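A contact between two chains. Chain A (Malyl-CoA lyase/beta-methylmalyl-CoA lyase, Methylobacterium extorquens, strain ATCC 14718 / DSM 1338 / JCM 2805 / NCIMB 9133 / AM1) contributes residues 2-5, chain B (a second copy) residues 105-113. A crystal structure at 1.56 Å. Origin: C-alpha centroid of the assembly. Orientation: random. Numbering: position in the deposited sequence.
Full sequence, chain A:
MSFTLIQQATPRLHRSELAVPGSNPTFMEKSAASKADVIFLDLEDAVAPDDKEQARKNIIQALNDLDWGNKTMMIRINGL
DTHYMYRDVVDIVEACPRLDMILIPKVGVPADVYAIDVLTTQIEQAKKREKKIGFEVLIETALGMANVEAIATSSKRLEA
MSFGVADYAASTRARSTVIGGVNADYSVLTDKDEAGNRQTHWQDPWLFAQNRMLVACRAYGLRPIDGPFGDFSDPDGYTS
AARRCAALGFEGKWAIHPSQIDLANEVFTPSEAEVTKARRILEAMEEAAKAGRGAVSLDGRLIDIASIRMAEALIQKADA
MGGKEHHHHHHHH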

# COMPACT_ATOMS: atom_id res chain seq x y z
N SER A 2 4.12 -4.91 21.43
CA SER A 2 4.13 -5.35 20.03
C SER A 2 5.23 -6.38 19.80
O SER A 2 6.33 -6.30 20.40
N PHE A 3 4.99 -7.25 18.84
CA PHE A 3 6.05 -8.10 18.32
C PHE A 3 7.00 -7.36 17.34
O PHE A 3 8.09 -7.88 17.01
N THR A 4 6.53 -6.22 16.79
CA THR A 4 7.34 -5.39 15.92
C THR A 4 8.19 -4.45 16.74
O THR A 4 7.67 -3.69 17.55
N LEU A 5 9.51 -4.51 16.51
CA LEU A 5 10.51 -3.77 17.30
C LEU A 5 11.29 -2.83 16.41
O LEU A 5 11.79 -3.27 15.32
N PRO B 105 -2.28 -5.95 24.95
CA PRO B 105 -1.52 -4.75 25.30
C PRO B 105 -0.51 -4.33 24.22
O PRO B 105 -0.07 -5.17 23.40
N LYS B 106 -0.21 -3.02 24.23
CA LYS B 106 0.95 -2.52 23.49
C LYS B 106 0.87 -2.79 22.01
O LYS B 106 1.86 -3.01 21.33
N VAL B 107 -0.35 -2.80 21.46
CA VAL B 107 -0.47 -3.23 20.04
C VAL B 107 0.20 -2.19 19.13
O VAL B 107 0.01 -0.98 19.29
N GLY B 108 1.02 -2.68 18.21
CA GLY B 108 1.81 -1.81 17.33
C GLY B 108 1.40 -1.84 15.89
O GLY B 108 1.45 -0.82 15.23
N VAL B 109 1.02 -3.00 15.39
CA VAL B 109 0.68 -3.21 13.99
C VAL B 109 -0.48 -4.21 13.88
O VAL B 109 -0.73 -5.01 14.80
N PRO B 110 -1.23 -4.20 12.77
CA PRO B 110 -2.37 -5.11 12.62
C PRO B 110 -2.01 -6.60 12.81
O PRO B 110 -2.81 -7.37 13.36
N ALA B 111 -0.81 -6.99 12.39
CA ALA B 111 -0.43 -8.41 12.47
C ALA B 111 -0.31 -8.87 13.93
O ALA B 111 -0.42 -10.09 14.21
N ASP B 112 -0.10 -7.93 14.89
CA ASP B 112 -0.13 -8.32 16.31
C ASP B 112 -1.50 -8.92 16.64
O ASP B 112 -1.62 -9.95 17.36
N VAL B 113 -2.54 -8.28 16.16
CA VAL B 113 -3.91 -8.72 16.43
C VAL B 113 -4.21 -10.04 15.70
O VAL B 113 -4.81 -10.96 16.27

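The contact is small and mostly polar, and it centres on S2(A) and D112(B). S2(A) gives up the most surface. Its CB leaves the backbone sideways, and chi1 is t. In this rotamer OG donates a hydrogen bond to OD2 of D112(B) at 2.7 Å. The same OG accepts from the backbone N of T4(A) at 3.0 Å, so the hydroxyl also braces its own chain. The backbone N of S2(A) donates to O of K106(B) at 3.0 Å. Water 1 accepts from that N at 2.9 Å and donates to O of P105(B) at 2.8 Å, adding a bridge between the chains.

D112(B) points toward chain A with chi1 m. Its carboxylate uses both oxygens across the contact. OD1 accepts from N of F3(A) at 3.1 Å. OD2, besides binding the serine, accepts from N of G108(B) at 2.9 Å and N of V109(B) at 3.2 Å, which ties the loop to the helix.

G108(B) leaves room for the serine: an ideal CB there would lie 2.6 Å from OG of S2(A), a clash.

V109(B) and T4(A), both m, point toward each other's stretch. CG2 of V109(B) meets OG1 of T4(A) at 3.5 Å, a van der Waals contact. The F3(A) ring leads away.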

# COMPACT_ATOMS: atom_id res chain seq x y z
CB SER A 2 4.33 -4.16 19.09
OG SER A 2 4.24 -4.56 17.71
CB PHE A 3 5.45 -9.35 17.68
CG PHE A 3 6.49 -10.38 17.26
CD1 PHE A 3 7.18 -11.11 18.24
CD2 PHE A 3 6.72 -10.68 15.95
CE1 PHE A 3 8.10 -12.05 17.87
CE2 PHE A 3 7.67 -11.61 15.58
CZ PHE A 3 8.35 -12.31 16.53
CB THR A 4 6.42 -4.66 14.94
OG1 THR A 4 5.77 -5.62 14.08
CG2 THR A 4 7.19 -3.71 14.05
CB LEU A 5 11.43 -4.78 17.93
CG LEU A 5 12.54 -4.30 18.78
CD1 LEU A 5 11.99 -3.56 19.99
CD2 LEU A 5 13.45 -5.45 19.19
CB PRO B 105 -0.80 -5.17 26.60
CG PRO B 105 -0.47 -6.62 26.31
CD PRO B 105 -1.70 -7.15 25.61
CB LYS B 106 2.28 -3.01 24.06
CG LYS B 106 2.42 -2.81 25.54
CD LYS B 106 3.72 -3.31 26.10
CE LYS B 106 4.16 -4.70 25.62
NZ LYS B 106 5.37 -5.18 26.41
CB VAL B 107 -1.95 -3.43 19.64
CG1 VAL B 107 -2.12 -3.75 18.15
CG2 VAL B 107 -2.55 -4.55 20.48
CB VAL B 109 1.88 -3.72 13.15
CG1 VAL B 109 3.01 -2.73 13.16
CG2 VAL B 109 2.39 -5.08 13.64
CB PRO B 110 -2.91 -4.82 11.25
CG PRO B 110 -2.25 -3.66 10.76
CD PRO B 110 -1.16 -3.24 11.67
CB ALA B 111 0.88 -8.68 11.73
CB ASP B 112 0.13 -7.10 17.22
CG ASP B 112 1.58 -6.59 17.21
OD1 ASP B 112 2.49 -7.43 17.08
OD2 ASP B 112 1.69 -5.35 17.41
CB VAL B 113 -4.92 -7.64 16.11
CG1 VAL B 113 -6.34 -8.09 16.51
CG2 VAL B 113 -4.60 -6.35 16.81
O HOH W 1 2.32 -6.61 22.88